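Local coordinates for protein glutamate receptor 1 (Adineta vaga, PDB 4IO2) that probably works as a glutamate-gated ion channel, this chain being its ligand-binding domain, a two-lobed clamshell that closes around glutamate, at residues 96-104 with 221-229. Residues are numbered along the deposited sequence; the frame is centred on the assembly and turned at random. Where two conformers were deposited one is given.
Sequences VAFSNSISD and LDVNILSLR
Asp222 and Arg229, two turns apart on helix 218-230, hold the backbone of the linker between strands 97-98 and 103-112, showing how a helix in the periplasmic-binding-protein fold of glutamate receptors can fix an irregular segment by its main chain. Two direct hydrogen bonds carry the polar part. Asn100 N reaches Asp222 OD1 at 3.0 Å, approaching from above the carboxylate plane, while a water joins Asp222 OD2 to Phe98 O. That second oxygen also forms a salt bridge with Arg93 of the second subunit, so the carboxylate serves linker and dimer interface together. An alanine in place of Asp222 would probably leave Asn100 N without its acceptor and Arg93 of the neighbouring subunit without its counter-charge. Farther along, Arg229 NH2 donates to Ser101 O over 2.9 Å, the oxygen lying practically in the guanidinium plane; Leu226 CD2 covers one face of that group, and NH1 bonds Thr206 of the second subunit.

Apolar contacts fill the middle. With CG1 of Ile225 beside its backbone N (chi1 -67°), CD1 pushes against Ser99, only 3.5 Å from CB, and CG2 meets Ile102 CG2 at 4.1 Å. Ile102 itself sits about 7 Å, side chain to side chain, from the glutamate-binding Asp85. Ser99 OG, beside the CD1 methyl of Ile225, donates to Asn100 O at 2.8 Å, 33° out of the carbonyl plane.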
loop_
_atom_site.group_PDB
_atom_site.type_symbol
_atom_site.label_atom_id
_atom_site.label_comp_id
_atom_site.label_asym_id
_atom_site.label_seq_id
_atom_site.Cartn_x
_atom_site.Cartn_y
_atom_site.Cartn_z
ATOM N N VAL A 96 -17.823 1.785 -4.487
ATOM C CA VAL A 96 -17.259 3.001 -3.913
ATOM C C VAL A 96 -15.854 3.169 -4.451
ATOM O O VAL A 96 -15.234 2.207 -4.967
ATOM C CB VAL A 96 -17.191 2.954 -2.369
ATOM C CG1 VAL A 96 -18.594 2.882 -1.743
ATOM C CG2 VAL A 96 -16.314 1.814 -1.844
ATOM N N ALA A 97 -15.298 4.369 -4.280
ATOM C CA ALA A 97 -13.861 4.573 -4.491
ATOM C C ALA A 97 -13.121 4.587 -3.167
ATOM O O ALA A 97 -13.714 4.683 -2.091
ATOM C CB ALA A 97 -13.574 5.842 -5.337
ATOM N N PHE A 98 -11.795 4.471 -3.252
ATOM C CA PHE A 98 -10.964 4.574 -2.074
ATOM C C PHE A 98 -9.869 5.579 -2.320
ATOM O O PHE A 98 -9.307 5.657 -3.407
ATOM C CB PHE A 98 -10.345 3.224 -1.728
ATOM C CG PHE A 98 -11.319 2.193 -1.242
ATOM C CD1 PHE A 98 -11.932 1.322 -2.122
ATOM C CD2 PHE A 98 -11.573 2.055 0.108
ATOM C CE1 PHE A 98 -12.763 0.327 -1.661
ATOM C CE2 PHE A 98 -12.381 1.067 0.571
ATOM C CZ PHE A 98 -13.005 0.217 -0.304
ATOM N N SER A 99 -9.524 6.310 -1.283
ATOM C CA SER A 99 -8.359 7.166 -1.293
ATOM C C SER A 99 -7.080 6.354 -1.406
ATOM O O SER A 99 -7.062 5.152 -1.235
ATOM C CB SER A 99 -8.297 7.988 -0.000
ATOM O OG SER A 99 -7.872 7.218 1.120
ATOM N N ASN A 100 -5.976 7.041 -1.650
ATOM C CA ASN A 100 -4.676 6.421 -1.505
ATOM C C ASN A 100 -4.611 5.869 -0.095
ATOM O O ASN A 100 -5.233 6.387 0.844
ATOM C CB ASN A 100 -3.565 7.444 -1.769
ATOM C CG ASN A 100 -3.539 7.878 -3.199
ATOM O OD1 ASN A 100 -3.787 9.030 -3.511
ATOM N ND2 ASN A 100 -3.256 6.943 -4.095
ATOM N N SER A 101 -3.854 4.794 0.060
ATOM C CA SER A 101 -3.825 4.046 1.304
ATOM C C SER A 101 -3.340 4.879 2.486
ATOM O O SER A 101 -2.369 5.662 2.349
ATOM C CB SER A 101 -2.882 2.853 1.126
ATOM O OG SER A 101 -2.438 2.286 2.365
ATOM N N ILE A 102 -4.001 4.695 3.635
ATOM C CA ILE A 102 -3.546 5.241 4.908
ATOM C C ILE A 102 -2.649 4.282 5.693
ATOM O O ILE A 102 -1.944 4.725 6.609
ATOM C CB ILE A 102 -4.720 5.739 5.789
ATOM C CG1 ILE A 102 -5.676 4.605 6.168
ATOM C CG2 ILE A 102 -5.477 6.892 5.037
ATOM C CD1 ILE A 102 -6.735 5.106 7.204
ATOM N N SER A 103 -2.671 2.995 5.339
ATOM C CA SER A 103 -1.888 1.982 6.038
ATOM C C SER A 103 -1.822 0.721 5.210
ATOM O O SER A 103 -2.800 0.401 4.525
ATOM C CB SER A 103 -2.544 1.646 7.396
ATOM O OG SER A 103 -1.780 0.684 8.144
ATOM N N ASP A 104 -0.711 0.014 5.278
ATOM C CA ASP A 104 -0.687 -1.356 4.842
ATOM C C ASP A 104 -1.448 -2.220 5.845
ATOM O O ASP A 104 -1.818 -1.797 6.940
ATOM C CB ASP A 104 0.762 -1.843 4.658
ATOM C CG ASP A 104 1.597 -1.812 5.943
ATOM O OD1 ASP A 104 1.035 -1.806 7.054
ATOM O OD2 ASP A 104 2.854 -1.792 5.835
ATOM N N LEU A 221 -8.113 15.190 -1.378
ATOM C CA LEU A 221 -7.942 14.266 -0.268
ATOM C C LEU A 221 -6.655 13.459 -0.488
ATOM O O LEU A 221 -5.853 13.284 0.445
ATOM C CB LEU A 221 -9.153 13.360 -0.089
ATOM C CG LEU A 221 -9.043 12.306 1.010
ATOM C CD1 LEU A 221 -8.827 12.968 2.384
ATOM C CD2 LEU A 221 -10.248 11.422 1.005
ATOM N N ASP A 222 -6.464 12.921 -1.685
ATOM C CA ASP A 222 -5.297 12.073 -1.961
ATOM C C ASP A 222 -3.976 12.816 -1.751
ATOM O O ASP A 222 -3.040 12.289 -1.150
ATOM C CB ASP A 222 -5.359 11.491 -3.397
ATOM C CG ASP A 222 -6.262 10.271 -3.522
ATOM O OD1 ASP A 222 -6.787 9.752 -2.497
ATOM O OD2 ASP A 222 -6.472 9.860 -4.693
ATOM N N VAL A 223 -3.858 14.022 -2.296
ATOM C CA VAL A 223 -2.634 14.793 -2.131
ATOM C C VAL A 223 -2.325 15.010 -0.641
ATOM O O VAL A 223 -1.170 14.923 -0.219
ATOM C CB VAL A 223 -2.742 16.140 -2.886
ATOM C CG1 VAL A 223 -1.642 17.125 -2.492
ATOM C CG2 VAL A 223 -2.729 15.885 -4.400
ATOM N N ASN A 224 -3.349 15.305 0.149
ATOM C CA ASN A 224 -3.143 15.517 1.543
ATOM C C ASN A 224 -2.786 14.246 2.315
ATOM O O ASN A 224 -1.955 14.295 3.225
ATOM C CB ASN A 224 -4.348 16.237 2.146
ATOM C CG ASN A 224 -4.293 17.703 1.925
ATOM O OD1 ASN A 224 -3.643 18.422 2.680
ATOM N ND2 ASN A 224 -4.937 18.173 0.866
ATOM N N ILE A 225 -3.413 13.114 2.011
ATOM C CA ILE A 225 -2.986 11.866 2.627
ATOM C C ILE A 225 -1.527 11.568 2.323
ATOM O O ILE A 225 -0.769 11.202 3.226
ATOM C CB ILE A 225 -3.875 10.675 2.165
ATOM C CG1 ILE A 225 -5.275 10.844 2.687
ATOM C CG2 ILE A 225 -3.253 9.324 2.580
ATOM C CD1 ILE A 225 -6.229 9.924 1.978
ATOM N N LEU A 226 -1.123 11.742 1.078
ATOM C CA LEU A 226 0.261 11.429 0.671
ATOM C C LEU A 226 1.239 12.381 1.360
ATOM O O LEU A 226 2.317 11.995 1.721
ATOM C CB LEU A 226 0.354 11.517 -0.838
ATOM C CG LEU A 226 -0.344 10.348 -1.544
ATOM C CD1 LEU A 226 -0.584 10.662 -3.031
ATOM C CD2 LEU A 226 0.472 9.079 -1.378
ATOM N N SER A 227 0.854 13.631 1.560
ATOM C CA SER A 227 1.682 14.565 2.292
ATOM C C SER A 227 1.828 14.135 3.755
ATOM O O SER A 227 2.936 14.203 4.302
ATOM C CB SER A 227 1.102 15.980 2.209
ATOM O OG SER A 227 1.903 16.853 2.955
ATOM N N LEU A 228 0.744 13.684 4.397
ATOM C CA LEU A 228 0.873 13.158 5.758
ATOM C C LEU A 228 1.781 11.938 5.809
ATOM O O LEU A 228 2.517 11.737 6.785
ATOM C CB LEU A 228 -0.497 12.807 6.350
ATOM C CG LEU A 228 -1.499 13.941 6.603
ATOM C CD1 LEU A 228 -2.751 13.409 7.263
ATOM C CD2 LEU A 228 -0.879 15.057 7.472
ATOM N N ARG A 229 1.738 11.096 4.784
ATOM C CA ARG A 229 2.633 9.956 4.698
ATOM C C ARG A 229 4.093 10.441 4.621
ATOM O O ARG A 229 4.960 10.045 5.438
ATOM C CB ARG A 229 2.224 9.120 3.458
ATOM C CG ARG A 229 3.004 7.794 3.203
ATOM C CD ARG A 229 2.774 7.215 1.762
ATOM N NE ARG A 229 1.448 6.627 1.597
ATOM C CZ ARG A 229 1.035 5.950 0.530
ATOM N NH1 ARG A 229 1.827 5.740 -0.508
ATOM N NH2 ARG A 229 -0.202 5.490 0.499
HETATM O O HOH W 1 -7.490 7.322 -5.020
HETATM O O HOH W 2 0.366 5.408 3.892
#